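Local coordinates for long form salivary protein D7L1 (Aedes aegypti, PDB 3DXL), which binds and sequesters biogenic amines and eicosanoids, including serotonin and cysteinyl leukotrienes, to blunt the host response during mosquito blood feeding, at residues A[11-16]-A[53-58]; A[186-191]-A[242-248]; A[88-92]-A[120-124]; A[224-228]-A[253-257]. All blocks are in the same frame, centred on the assembly; numbering follows the deposited sequence. Where two conformers were deposited one is given.

Contact 1 (A[11-16]-A[53-58]); sequences FIFTRC and CVLVRT
A water molecule accepts a hydrogen bond from Arg15 NH1 (3.0 Å) and a weak one from Arg57 NH2 (2.9 Å), lying in the plane of the Arg57 guanidinium at its edge. It bridges two arginines of a disulfide-linked helix pair of the N-terminal odorant-binding-protein-like (PBP/GOBP) domain, in which helices 6-20 and 45-58 run roughly antiparallel. Arg15 NH1 and Arg57 NH2 stand only 3.6 Å apart, their guanidinium planes 86° to each other. This proximity of like charges is probably eased by the shared water and by Glu210, which forms a salt bridge with Arg15 NH2. Arg57 acts as a knob among Phe11, Ile12, Arg15 and Cys16: its chain, extended from CG to NE, reaches in among these residues so that CB rests on Ile12 CG2 (3.8 Å), and Arg15 CG lies over one face of the guanidinium. Its NH1 comes to the edge of the Phe11 ring, near CE2. The Ile12 and Thr58 side chains cross at about a right angle, with Ile12 CD1 nearest Thr58 CG2, and Val54 CG1 meets the edge of the Phe13 ring at CE1 (3.8 Å). Phe13 also packs against Trp37, a residue of the leukotriene E4 site, which places this side of the pair beside the lipid pocket. The covalent tie joins the C-terminal end of 11-16 to the N-terminal end of 53-58, Cys53 SG lying anti to its backbone nitrogen (chi1 179°). The bond between Cys16 SG and Cys53 SG is 2.1 Å long, with a left-handed twist (chi3 -77°).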
loop_
_atom_site.group_PDB
_atom_site.type_symbol
_atom_site.label_atom_id
_atom_site.label_comp_id
_atom_site.label_asym_id
_atom_site.label_seq_id
_atom_site.Cartn_x
_atom_site.Cartn_y
_atom_site.Cartn_z
ATOM N N PHE A 11 -1.505 1.275 4.620
ATOM C CA PHE A 11 -1.529 1.543 3.193
ATOM C C PHE A 11 -2.969 1.605 2.673
ATOM O O PHE A 11 -3.325 2.524 1.939
ATOM C CB PHE A 11 -0.734 0.503 2.413
ATOM C CG PHE A 11 -0.734 0.766 0.948
ATOM C CD1 PHE A 11 0.108 1.735 0.407
ATOM C CD2 PHE A 11 -1.616 0.101 0.112
ATOM C CE1 PHE A 11 0.079 2.022 -0.957
ATOM C CE2 PHE A 11 -1.650 0.374 -1.252
ATOM C CZ PHE A 11 -0.796 1.337 -1.786
ATOM N N ILE A 12 -3.778 0.613 3.032
ATOM C CA ILE A 12 -5.178 0.579 2.606
ATOM C C ILE A 12 -5.947 1.818 3.057
ATOM O O ILE A 12 -6.589 2.489 2.250
ATOM C CB ILE A 12 -5.889 -0.715 3.087
ATOM C CG1 ILE A 12 -5.365 -1.920 2.300
ATOM C CG2 ILE A 12 -7.414 -0.579 2.952
ATOM C CD1 ILE A 12 -5.776 -3.273 2.862
ATOM N N PHE A 13 -5.874 2.133 4.348
ATOM C CA PHE A 13 -6.661 3.247 4.847
ATOM C C PHE A 13 -6.240 4.557 4.178
ATOM O O PHE A 13 -7.074 5.342 3.726
ATOM C CB PHE A 13 -6.563 3.388 6.374
ATOM C CG PHE A 13 -7.007 2.158 7.157
ATOM C CD1 PHE A 13 -8.087 1.387 6.749
ATOM C CD2 PHE A 13 -6.317 1.785 8.306
ATOM C CE1 PHE A 13 -8.479 0.266 7.490
ATOM C CE2 PHE A 13 -6.701 0.667 9.047
ATOM C CZ PHE A 13 -7.773 -0.084 8.630
ATOM N N THR A 14 -4.930 4.798 4.124
ATOM C CA THR A 14 -4.447 6.055 3.559
ATOM C C THR A 14 -4.694 6.170 2.058
ATOM O O THR A 14 -5.046 7.254 1.588
ATOM C CB THR A 14 -2.968 6.337 3.913
ATOM O OG1 THR A 14 -2.142 5.267 3.444
ATOM C CG2 THR A 14 -2.811 6.511 5.420
ATOM N N ARG A 15 -4.529 5.072 1.313
ATOM C CA ARG A 15 -4.842 5.078 -0.116
ATOM C C ARG A 15 -6.324 5.386 -0.344
ATOM O O ARG A 15 -6.680 6.207 -1.188
ATOM C CB ARG A 15 -4.450 3.759 -0.789
ATOM C CG ARG A 15 -4.936 3.588 -2.230
ATOM C CD ARG A 15 -4.425 4.668 -3.200
ATOM N NE ARG A 15 -2.964 4.733 -3.273
ATOM C CZ ARG A 15 -2.220 3.949 -4.044
ATOM N NH1 ARG A 15 -2.776 3.045 -4.845
ATOM N NH2 ARG A 15 -0.900 4.082 -4.020
ATOM N N CYS A 16 -7.189 4.733 0.422
ATOM C CA CYS A 16 -8.616 4.944 0.256
ATOM C C CYS A 16 -9.024 6.369 0.636
ATOM O O CYS A 16 -9.892 6.956 -0.017
ATOM C CB CYS A 16 -9.380 3.899 1.053
ATOM S SG CYS A 16 -9.259 2.253 0.315
ATOM N N CYS A 53 -14.086 1.356 -0.701
ATOM C CA CYS A 53 -12.664 1.173 -1.022
ATOM C C CYS A 53 -11.956 0.305 0.014
ATOM O O CYS A 53 -11.242 -0.639 -0.334
ATOM C CB CYS A 53 -11.981 2.540 -1.132
ATOM S SG CYS A 53 -10.203 2.533 -1.505
ATOM N N VAL A 54 -12.155 0.624 1.289
ATOM C CA VAL A 54 -11.510 -0.127 2.352
ATOM C C VAL A 54 -12.007 -1.573 2.370
ATOM O O VAL A 54 -11.228 -2.515 2.503
ATOM C CB VAL A 54 -11.738 0.543 3.728
ATOM C CG1 VAL A 54 -11.221 -0.330 4.867
ATOM C CG2 VAL A 54 -11.090 1.920 3.781
ATOM N N LEU A 55 -13.317 -1.746 2.223
ATOM C CA LEU A 55 -13.904 -3.084 2.227
ATOM C C LEU A 55 -13.408 -3.948 1.067
ATOM O O LEU A 55 -13.195 -5.151 1.222
ATOM C CB LEU A 55 -15.432 -2.988 2.219
ATOM C CG LEU A 55 -16.034 -2.399 3.500
ATOM C CD1 LEU A 55 -17.473 -1.964 3.281
ATOM C CD2 LEU A 55 -15.931 -3.368 4.683
ATOM N N VAL A 56 -13.223 -3.332 -0.095
ATOM C CA VAL A 56 -12.720 -4.050 -1.264
ATOM C C VAL A 56 -11.247 -4.425 -1.099
ATOM O O VAL A 56 -10.862 -5.566 -1.348
ATOM C CB VAL A 56 -12.968 -3.253 -2.558
ATOM C CG1 VAL A 56 -12.242 -3.879 -3.744
ATOM C CG2 VAL A 56 -14.466 -3.185 -2.830
ATOM N N ARG A 57 -10.428 -3.478 -0.648
ATOM C CA ARG A 57 -8.996 -3.776 -0.493
ATOM C C ARG A 57 -8.723 -4.818 0.595
ATOM O O ARG A 57 -7.774 -5.593 0.502
ATOM C CB ARG A 57 -8.178 -2.500 -0.259
ATOM C CG ARG A 57 -7.964 -1.672 -1.521
ATOM C CD ARG A 57 -6.912 -0.596 -1.291
ATOM N NE ARG A 57 -6.490 0.023 -2.546
ATOM C CZ ARG A 57 -5.408 -0.319 -3.246
ATOM N NH1 ARG A 57 -4.572 -1.257 -2.816
ATOM N NH2 ARG A 57 -5.137 0.316 -4.376
ATOM N N THR A 58 -9.581 -4.870 1.613
ATOM C CA THR A 58 -9.396 -5.855 2.682
ATOM C C THR A 58 -9.991 -7.197 2.309
ATOM O O THR A 58 -9.619 -8.217 2.882
ATOM C CB THR A 58 -10.012 -5.418 4.015
ATOM O OG1 THR A 58 -11.403 -5.128 3.827
ATOM C CG2 THR A 58 -9.285 -4.208 4.558
HETATM O O HOH W 1 -5.356 2.459 -6.272
#

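Contact 2 (A[186-191]-A[242-248]); sequences FKEHTD and EKSWHYY. With GOL (glycerol), chain F.
Two polar bonds join helix 184-196 to the start of helix 243-253: Lys187 NZ forms a salt bridge with Glu242 OE2 (2.7 Å), met from above the carboxylate plane, and Ser244 OG donates to Asp191 OD1 (2.7 Å) on its anti side. Two waters add to these, one between Lys187 O and Trp245 N, the other between Asp191 OD1 and Ser244 N; Lys195 pairs with the second carboxylate oxygen of Asp191. The aromatic contacts centre on Trp245. Lys187, extended beyond CG, lies over the indole face, with CE 3.6 Å from the centroid of the six-membered ring as a CH-pi contact and NZ placed for a cation-pi contact. Phe186 meets the indole rim to rim, planes at 87°, while Trp245 NE1 donates to Leu181 O. Apolar packing is completed by Thr190 CG2, which lies against Tyr248 CB (3.6 Å), and by Phe186 CZ at Tyr248 CE2. Beyond these rings a glycerol, probably from the crystallisation liquor, lies at the noradrenaline site and probably marks the amine pocket: NE2 of His189, a noradrenaline-site residue, is hydrogen-bonded to glycerol O2 (2.8 Å), and glycerol O1 donates to Tyr248 OH (2.7 Å). The two helices cross almost at right angles (85°), with helix 153-161 packed against His189 and helix 223-234 against Tyr247.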
loop_
_atom_site.group_PDB
_atom_site.type_symbol
_atom_site.label_atom_id
_atom_site.label_comp_id
_atom_site.label_asym_id
_atom_site.label_seq_id
_atom_site.Cartn_x
_atom_site.Cartn_y
_atom_site.Cartn_z
ATOM N N PHE A 186 20.262 -8.476 -4.819
ATOM C CA PHE A 186 19.610 -7.331 -5.420
ATOM C C PHE A 186 18.214 -7.671 -5.957
ATOM O O PHE A 186 17.297 -6.852 -5.885
ATOM C CB PHE A 186 20.475 -6.694 -6.506
ATOM C CG PHE A 186 19.865 -5.458 -7.085
ATOM C CD1 PHE A 186 19.801 -4.283 -6.337
ATOM C CD2 PHE A 186 19.311 -5.480 -8.358
ATOM C CE1 PHE A 186 19.225 -3.136 -6.865
ATOM C CE2 PHE A 186 18.729 -4.333 -8.894
ATOM C CZ PHE A 186 18.688 -3.165 -8.148
ATOM N N LYS A 187 18.049 -8.878 -6.482
ATOM C CA LYS A 187 16.731 -9.313 -6.928
ATOM C C LYS A 187 15.729 -9.391 -5.778
ATOM O O LYS A 187 14.570 -9.030 -5.943
ATOM C CB LYS A 187 16.823 -10.637 -7.690
ATOM C CG LYS A 187 17.630 -10.519 -8.984
ATOM C CD LYS A 187 17.594 -11.793 -9.798
ATOM C CE LYS A 187 18.448 -11.665 -11.052
ATOM N NZ LYS A 187 18.482 -12.946 -11.803
ATOM N N GLU A 188 16.188 -9.814 -4.608
ATOM C CA GLU A 188 15.318 -9.881 -3.438
ATOM C C GLU A 188 15.004 -8.486 -2.910
ATOM O O GLU A 188 13.868 -8.189 -2.549
ATOM C CB GLU A 188 15.959 -10.721 -2.339
ATOM C CG GLU A 188 14.955 -11.233 -1.321
ATOM C CD GLU A 188 15.585 -12.037 -0.196
ATOM O OE1 GLU A 188 16.729 -12.523 -0.353
ATOM O OE2 GLU A 188 14.923 -12.172 0.858
ATOM N N HIS A 189 16.017 -7.632 -2.845
ATOM C CA HIS A 189 15.829 -6.253 -2.451
ATOM C C HIS A 189 14.816 -5.549 -3.367
ATOM O O HIS A 189 13.922 -4.829 -2.897
ATOM C CB HIS A 189 17.175 -5.515 -2.456
ATOM C CG HIS A 189 17.024 -4.031 -2.437
ATOM N ND1 HIS A 189 16.709 -3.327 -1.293
ATOM C CD2 HIS A 189 17.058 -3.124 -3.440
ATOM C CE1 HIS A 189 16.591 -2.044 -1.588
ATOM N NE2 HIS A 189 16.802 -1.895 -2.884
ATOM N N THR A 190 14.931 -5.784 -4.670
ATOM C CA THR A 190 14.060 -5.134 -5.632
ATOM C C THR A 190 12.638 -5.679 -5.505
ATOM O O THR A 190 11.679 -4.930 -5.660
ATOM C CB THR A 190 14.622 -5.292 -7.053
ATOM O OG1 THR A 190 15.907 -4.643 -7.127
ATOM C CG2 THR A 190 13.724 -4.661 -8.074
ATOM N N ASP A 191 12.506 -6.966 -5.190
ATOM C CA ASP A 191 11.195 -7.533 -4.855
ATOM C C ASP A 191 10.572 -6.813 -3.648
ATOM O O ASP A 191 9.380 -6.474 -3.661
ATOM C CB ASP A 191 11.314 -9.043 -4.615
ATOM C CG ASP A 191 9.964 -9.727 -4.526
ATOM O OD1 ASP A 191 9.161 -9.609 -5.477
ATOM O OD2 ASP A 191 9.714 -10.369 -3.498
ATOM N N GLU A 242 11.695 -13.632 -9.563
ATOM C CA GLU A 242 12.467 -12.709 -10.389
ATOM C C GLU A 242 11.619 -11.680 -11.112
ATOM O O GLU A 242 12.156 -10.814 -11.815
ATOM C CB GLU A 242 13.299 -13.488 -11.394
ATOM C CG GLU A 242 14.464 -14.211 -10.752
ATOM C CD GLU A 242 15.432 -14.774 -11.767
ATOM O OE1 GLU A 242 14.997 -15.148 -12.879
ATOM O OE2 GLU A 242 16.631 -14.859 -11.441
ATOM N N LYS A 243 10.302 -11.757 -10.926
ATOM C CA LYS A 243 9.407 -10.888 -11.673
ATOM C C LYS A 243 9.564 -9.412 -11.298
ATOM O O LYS A 243 9.608 -8.571 -12.198
ATOM C CB LYS A 243 7.957 -11.382 -11.601
ATOM C CG LYS A 243 7.750 -12.691 -12.375
ATOM C CD LYS A 243 6.391 -13.325 -12.135
ATOM C CE LYS A 243 5.328 -12.689 -12.991
ATOM N NZ LYS A 243 3.969 -13.147 -12.614
ATOM N N SER A 244 9.677 -9.102 -10.001
ATOM C CA SER A 244 9.896 -7.710 -9.564
ATOM C C SER A 244 11.138 -7.119 -10.223
ATOM O O SER A 244 11.096 -6.039 -10.819
ATOM C CB SER A 244 10.049 -7.618 -8.046
ATOM O OG SER A 244 8.805 -7.805 -7.393
ATOM N N TRP A 245 12.243 -7.850 -10.118
ATOM C CA TRP A 245 13.504 -7.411 -10.703
ATOM C C TRP A 245 13.394 -7.264 -12.223
ATOM O O TRP A 245 13.885 -6.287 -12.795
ATOM C CB TRP A 245 14.603 -8.396 -10.317
ATOM C CG TRP A 245 15.937 -8.114 -10.954
ATOM C CD1 TRP A 245 16.889 -7.234 -10.516
ATOM C CD2 TRP A 245 16.467 -8.729 -12.138
ATOM N NE1 TRP A 245 17.985 -7.267 -11.360
ATOM C CE2 TRP A 245 17.746 -8.164 -12.366
ATOM C CE3 TRP A 245 15.986 -9.691 -13.036
ATOM C CZ2 TRP A 245 18.560 -8.548 -13.444
ATOM C CZ3 TRP A 245 16.790 -10.062 -14.116
ATOM C CH2 TRP A 245 18.063 -9.492 -14.305
ATOM N N HIS A 246 12.741 -8.223 -12.873
ATOM C CA HIS A 246 12.532 -8.141 -14.311
ATOM C C HIS A 246 11.873 -6.834 -14.734
ATOM O O HIS A 246 12.328 -6.174 -15.672
ATOM C CB HIS A 246 11.698 -9.317 -14.815
ATOM C CG HIS A 246 11.246 -9.163 -16.232
ATOM N ND1 HIS A 246 12.077 -9.396 -17.308
ATOM C CD2 HIS A 246 10.048 -8.799 -16.749
ATOM C CE1 HIS A 246 11.408 -9.184 -18.428
ATOM N NE2 HIS A 246 10.177 -8.816 -18.117
ATOM N N TYR A 247 10.779 -6.468 -14.061
ATOM C CA TYR A 247 10.075 -5.262 -14.447
ATOM C C TYR A 247 10.867 -4.007 -14.120
ATOM O O TYR A 247 10.874 -3.057 -14.910
ATOM C CB TYR A 247 8.670 -5.233 -13.838
ATOM C CG TYR A 247 7.710 -6.119 -14.599
ATOM C CD1 TYR A 247 7.221 -5.734 -15.841
ATOM C CD2 TYR A 247 7.315 -7.350 -14.088
ATOM C CE1 TYR A 247 6.353 -6.543 -16.551
ATOM C CE2 TYR A 247 6.432 -8.171 -14.796
ATOM C CZ TYR A 247 5.967 -7.756 -16.020
ATOM O OH TYR A 247 5.099 -8.549 -16.726
ATOM N N TYR A 248 11.534 -4.013 -12.969
ATOM C CA TYR A 248 12.404 -2.892 -12.617
ATOM C C TYR A 248 13.487 -2.663 -13.685
ATOM O O TYR A 248 13.627 -1.555 -14.211
ATOM C CB TYR A 248 13.026 -3.123 -11.239
ATOM C CG TYR A 248 14.015 -2.060 -10.830
ATOM C CD1 TYR A 248 13.585 -0.793 -10.446
ATOM C CD2 TYR A 248 15.394 -2.310 -10.861
ATOM C CE1 TYR A 248 14.503 0.202 -10.079
ATOM C CE2 TYR A 248 16.314 -1.328 -10.495
ATOM C CZ TYR A 248 15.861 -0.080 -10.108
ATOM O OH TYR A 248 16.753 0.903 -9.744
HETATM C C1 GOL F . 16.587 1.461 -6.426
HETATM O O1 GOL F . 15.942 2.176 -7.455
HETATM C C2 GOL F . 15.571 0.701 -5.582
HETATM O O2 GOL F . 16.137 0.402 -4.323
HETATM C C3 GOL F . 15.173 -0.582 -6.301
HETATM O O3 GOL F . 16.297 -1.423 -6.438
HETATM O O HOH W 2 12.693 -9.810 -7.976
HETATM O O HOH W 3 9.009 -10.916 -7.853
#

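Contact 3 (A[88-92]-A[120-124]); sequences KVEAY and HKDTS
Tyr92 CA sits over one face of the His120 imidazole as a CH-pi contact, 3.8 Å from the ring centroid, and Tyr92 CD1 lies 3.7 Å from His120 CB. The two rings are inclined by 27° and slid apart, so they barely overlap. Next to them Thr123 CG2 packs on the helix against Lys88 O (3.6 Å) and Tyr92 CB, the side chains of Tyr92 and Thr123 passing in opposite directions. With CG anti to the backbone nitrogen (chi1 172°), the tyrosine ring is carried toward Ser124, whose CB lies 3.4 Å from Tyr92 OH. A water bridges the polar atoms of both segments: it donates to Lys88 O (2.8 Å), lies at the edge of the imidazole, in its plane, 2.7 Å from His120 ND1, and is 2.6 Å from Thr123 OG1. This would restrain rotation of the imidazole. Tyr92 OH is held by Tyr113 OH and by a glycerol, probably from the crystallisation liquor, while Ser124 touches Trp37 of the leukotriene E4 site. His120 is the N-cap of helix 121-127, directly after helix 106-119; helix 86-97 packs against this junction, and helix 71-79 against Val89 and Tyr92.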
loop_
_atom_site.group_PDB
_atom_site.type_symbol
_atom_site.label_atom_id
_atom_site.label_comp_id
_atom_site.label_asym_id
_atom_site.label_seq_id
_atom_site.Cartn_x
_atom_site.Cartn_y
_atom_site.Cartn_z
ATOM N N LYS A 88 -16.021 -12.596 20.301
ATOM C CA LYS A 88 -16.260 -11.306 19.654
ATOM C C LYS A 88 -15.885 -11.344 18.172
ATOM O O LYS A 88 -16.610 -10.823 17.333
ATOM C CB LYS A 88 -15.528 -10.189 20.410
ATOM C CG LYS A 88 -16.110 -9.957 21.813
ATOM C CD LYS A 88 -15.453 -8.818 22.568
ATOM C CE LYS A 88 -16.303 -8.370 23.762
ATOM N NZ LYS A 88 -16.844 -9.504 24.566
ATOM N N VAL A 89 -14.773 -11.999 17.852
ATOM C CA VAL A 89 -14.366 -12.172 16.457
ATOM C C VAL A 89 -15.420 -12.984 15.706
ATOM O O VAL A 89 -15.816 -12.637 14.590
ATOM C CB VAL A 89 -12.986 -12.846 16.348
ATOM C CG1 VAL A 89 -12.659 -13.201 14.895
ATOM C CG2 VAL A 89 -11.924 -11.944 16.941
ATOM N N GLU A 90 -15.889 -14.059 16.339
ATOM C CA GLU A 90 -16.930 -14.887 15.744
ATOM C C GLU A 90 -18.242 -14.122 15.531
ATOM O O GLU A 90 -18.880 -14.278 14.486
ATOM C CB GLU A 90 -17.133 -16.184 16.545
ATOM C CG GLU A 90 -15.973 -17.160 16.314
ATOM C CD GLU A 90 -15.959 -18.377 17.219
ATOM O OE1 GLU A 90 -16.668 -18.401 18.249
ATOM O OE2 GLU A 90 -15.196 -19.312 16.891
ATOM N N ALA A 91 -18.616 -13.276 16.494
ATOM C CA ALA A 91 -19.828 -12.453 16.364
ATOM C C ALA A 91 -19.708 -11.490 15.173
ATOM O O ALA A 91 -20.660 -11.307 14.419
ATOM C CB ALA A 91 -20.109 -11.694 17.653
ATOM N N TYR A 92 -18.519 -10.913 14.988
ATOM C CA TYR A 92 -18.248 -9.998 13.885
ATOM C C TYR A 92 -18.286 -10.750 12.555
ATOM O O TYR A 92 -18.952 -10.323 11.603
ATOM C CB TYR A 92 -16.901 -9.306 14.134
ATOM C CG TYR A 92 -16.334 -8.448 13.018
ATOM C CD1 TYR A 92 -17.150 -7.662 12.212
ATOM C CD2 TYR A 92 -14.955 -8.404 12.801
ATOM C CE1 TYR A 92 -16.606 -6.868 11.205
ATOM C CE2 TYR A 92 -14.404 -7.614 11.797
ATOM C CZ TYR A 92 -15.229 -6.854 11.007
ATOM O OH TYR A 92 -14.665 -6.069 10.019
ATOM N N HIS A 120 -19.725 -3.657 15.672
ATOM C CA HIS A 120 -18.479 -4.391 15.893
ATOM C C HIS A 120 -17.267 -3.494 15.745
ATOM O O HIS A 120 -16.198 -3.960 15.350
ATOM C CB HIS A 120 -18.413 -5.600 14.961
ATOM C CG HIS A 120 -19.570 -6.530 15.145
ATOM N ND1 HIS A 120 -19.577 -7.529 16.096
ATOM C CD2 HIS A 120 -20.777 -6.582 14.532
ATOM C CE1 HIS A 120 -20.745 -8.150 16.066
ATOM N NE2 HIS A 120 -21.491 -7.595 15.128
ATOM N N LYS A 121 -17.423 -2.223 16.108
ATOM C CA LYS A 121 -16.366 -1.237 15.894
ATOM C C LYS A 121 -15.064 -1.628 16.566
ATOM O O LYS A 121 -14.034 -1.702 15.901
ATOM C CB LYS A 121 -16.803 0.160 16.343
ATOM C CG LYS A 121 -15.809 1.248 15.925
ATOM C CD LYS A 121 -16.358 2.652 16.115
ATOM C CE LYS A 121 -17.243 3.066 14.953
ATOM N NZ LYS A 121 -17.253 4.545 14.782
ATOM N N ASP A 122 -15.090 -1.886 17.869
ATOM C CA ASP A 122 -13.874 -2.241 18.593
ATOM C C ASP A 122 -13.265 -3.553 18.122
ATOM O O ASP A 122 -12.048 -3.669 18.023
ATOM C CB ASP A 122 -14.136 -2.279 20.098
ATOM C CG ASP A 122 -14.125 -0.904 20.719
ATOM O OD1 ASP A 122 -13.315 -0.050 20.295
ATOM O OD2 ASP A 122 -14.916 -0.681 21.655
ATOM N N THR A 123 -14.104 -4.541 17.830
ATOM C CA THR A 123 -13.623 -5.824 17.362
ATOM C C THR A 123 -12.845 -5.638 16.059
ATOM O O THR A 123 -11.709 -6.124 15.913
ATOM C CB THR A 123 -14.796 -6.792 17.135
ATOM O OG1 THR A 123 -15.544 -6.919 18.352
ATOM C CG2 THR A 123 -14.303 -8.161 16.690
ATOM N N SER A 124 -13.457 -4.929 15.119
ATOM C CA SER A 124 -12.855 -4.736 13.796
ATOM C C SER A 124 -11.632 -3.818 13.834
ATOM O O SER A 124 -10.618 -4.103 13.191
ATOM C CB SER A 124 -13.907 -4.235 12.807
ATOM O OG SER A 124 -14.351 -2.944 13.136
HETATM O O HOH W 4 -17.714 -8.361 17.907
#

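Contact 4 (A[224-228]-A[253-257]); sequences ALEEV and ESSVK. Unlike the reference sequence in segment 224-228: Glu227 (reference Lys).
An ST turn at Ser254, within the type I turn 254-257 that joins helix 243-253 to helix 257-271, presents Val256 to Ala224, Leu225 and Val228 of helix 223-234. In the turn, Ser254 OG accepts from Val256 N (3.1 Å, N-H...O angle 154°) and is also hydrogen-bonded to Leu251 O in the preceding helix. Ser254 O is gripped twice, by Lys257 N (3.1 Å) and by Lys257 NZ (2.9 Å), which approach from opposite faces of the carbonyl plane, the ammonium from well above it. These bonds fix the loop that carries the apolar contact. Val256, the N-cap residue of helix 257-271, meets Val228 tip to tip. Its CG1, anti to the carbonyl carbon (chi1 -60°), extends over the helix and touches Ala224 CB at 3.8 Å, while CG2 faces Leu225 CD1 at a looser 4.3 Å. Leu225 also packs on Val211, Lys212 and Phe215 of helix 208-217, which brings a further helix up to this part of the fold. No hydrogen bond crosses between the two segments; the contact is apolar, away from the annotated sites. Val228 divides its two methyls between neighbours: with CG1 anti to the backbone nitrogen (chi1 163°), that branch lies 3.6 Å from Ser254 CB, whereas Val228 CG2 sits 3.6 Å from Ser255 OG and 4.0 Å from Val256 CG1.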
loop_
_atom_site.group_PDB
_atom_site.type_symbol
_atom_site.label_atom_id
_atom_site.label_comp_id
_atom_site.label_asym_id
_atom_site.label_seq_id
_atom_site.Cartn_x
_atom_site.Cartn_y
_atom_site.Cartn_z
ATOM N N ALA A 224 2.870 5.602 -23.548
ATOM C CA ALA A 224 4.160 5.001 -23.852
ATOM C C ALA A 224 4.534 3.970 -22.782
ATOM O O ALA A 224 5.026 2.900 -23.099
ATOM C CB ALA A 224 5.235 6.070 -24.007
ATOM N N LEU A 225 4.261 4.291 -21.518
ATOM C CA LEU A 225 4.511 3.364 -20.421
ATOM C C LEU A 225 3.768 2.045 -20.610
ATOM O O LEU A 225 4.329 0.974 -20.438
ATOM C CB LEU A 225 4.099 3.997 -19.096
ATOM C CG LEU A 225 4.024 3.056 -17.888
ATOM C CD1 LEU A 225 5.399 2.524 -17.480
ATOM C CD2 LEU A 225 3.358 3.746 -16.711
ATOM N N GLU A 226 2.495 2.133 -20.978
ATOM C CA GLU A 226 1.695 0.934 -21.158
ATOM C C GLU A 226 2.270 0.043 -22.253
ATOM O O GLU A 226 2.342 -1.172 -22.095
ATOM C CB GLU A 226 0.243 1.283 -21.472
ATOM C CG GLU A 226 -0.600 1.619 -20.247
ATOM C CD GLU A 226 -2.093 1.332 -20.449
ATOM O OE1 GLU A 226 -2.610 1.556 -21.560
ATOM O OE2 GLU A 226 -2.753 0.882 -19.490
ATOM N N GLU A 227 2.702 0.656 -23.355
ATOM C CA GLU A 227 3.326 -0.086 -24.447
ATOM C C GLU A 227 4.616 -0.767 -23.993
ATOM O O GLU A 227 4.843 -1.943 -24.266
ATOM C CB GLU A 227 3.590 0.845 -25.631
ATOM C CG GLU A 227 2.318 1.315 -26.318
ATOM C CD GLU A 227 2.528 2.467 -27.285
ATOM O OE1 GLU A 227 3.596 3.122 -27.251
ATOM O OE2 GLU A 227 1.600 2.724 -28.075
ATOM N N VAL A 228 5.450 -0.031 -23.264
ATOM C CA VAL A 228 6.663 -0.615 -22.701
ATOM C C VAL A 228 6.338 -1.785 -21.769
ATOM O O VAL A 228 6.948 -2.840 -21.845
ATOM C CB VAL A 228 7.511 0.442 -21.960
ATOM C CG1 VAL A 228 8.540 -0.222 -21.043
ATOM C CG2 VAL A 228 8.204 1.377 -22.958
ATOM N N GLU A 253 15.715 0.367 -18.294
ATOM C CA GLU A 253 16.443 0.275 -19.558
ATOM C C GLU A 253 15.595 0.648 -20.772
ATOM O O GLU A 253 16.093 0.635 -21.900
ATOM C CB GLU A 253 17.025 -1.130 -19.682
ATOM C CG GLU A 253 18.079 -1.406 -18.595
ATOM C CD GLU A 253 18.570 -2.848 -18.521
ATOM O OE1 GLU A 253 18.174 -3.682 -19.363
ATOM O OE2 GLU A 253 19.358 -3.148 -17.598
ATOM N N SER A 254 14.335 1.023 -20.538
ATOM C CA SER A 254 13.356 1.260 -21.612
ATOM C C SER A 254 13.334 2.700 -22.131
ATOM O O SER A 254 13.973 3.584 -21.582
ATOM C CB SER A 254 11.953 0.916 -21.110
ATOM O OG SER A 254 11.462 1.970 -20.304
ATOM N N SER A 255 12.540 2.929 -23.179
ATOM C CA SER A 255 12.338 4.267 -23.728
ATOM C C SER A 255 11.554 5.213 -22.809
ATOM O O SER A 255 11.432 6.396 -23.112
ATOM C CB SER A 255 11.627 4.175 -25.078
ATOM O OG SER A 255 10.352 3.573 -24.917
ATOM N N VAL A 256 11.027 4.709 -21.689
ATOM C CA VAL A 256 10.375 5.591 -20.711
ATOM C C VAL A 256 11.229 5.735 -19.449
ATOM O O VAL A 256 10.733 6.180 -18.417
ATOM C CB VAL A 256 8.899 5.172 -20.373
ATOM C CG1 VAL A 256 8.042 5.184 -21.624
ATOM C CG2 VAL A 256 8.838 3.804 -19.686
ATOM N N LYS A 257 12.515 5.386 -19.534
ATOM C CA LYS A 257 13.352 5.344 -18.337
ATOM C C LYS A 257 13.402 6.653 -17.565
ATOM O O LYS A 257 13.382 6.637 -16.333
ATOM C CB LYS A 257 14.763 4.839 -18.658
ATOM C CG LYS A 257 15.598 5.724 -19.582
ATOM C CD LYS A 257 17.008 5.164 -19.806
ATOM C CE LYS A 257 17.038 3.980 -20.752
ATOM N NZ LYS A 257 16.727 4.388 -22.147
#

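In the fold
The four contacts are spread over the two odorant-binding-protein-like halves of the chain. Contacts 1 and 3 flank the N-terminal lipid pocket, both touching Trp37 of the leukotriene E4 site; their centres lie about 19 Å apart. Contact 2 lines the C-terminal amine pocket through His189, its centre about 25 Å from that of contact 1. Lipids and amines bind independently in the two pockets. Contact 4 lies about 17 Å from contact 2, centre to centre, away from both sites; contact 2 uses helix 243-253, and contact 4 the loop that follows it and the preceding helix 223-234. Contacts 3 and 4, about 47 Å apart between centres, fall on opposite sides of the chain's centre.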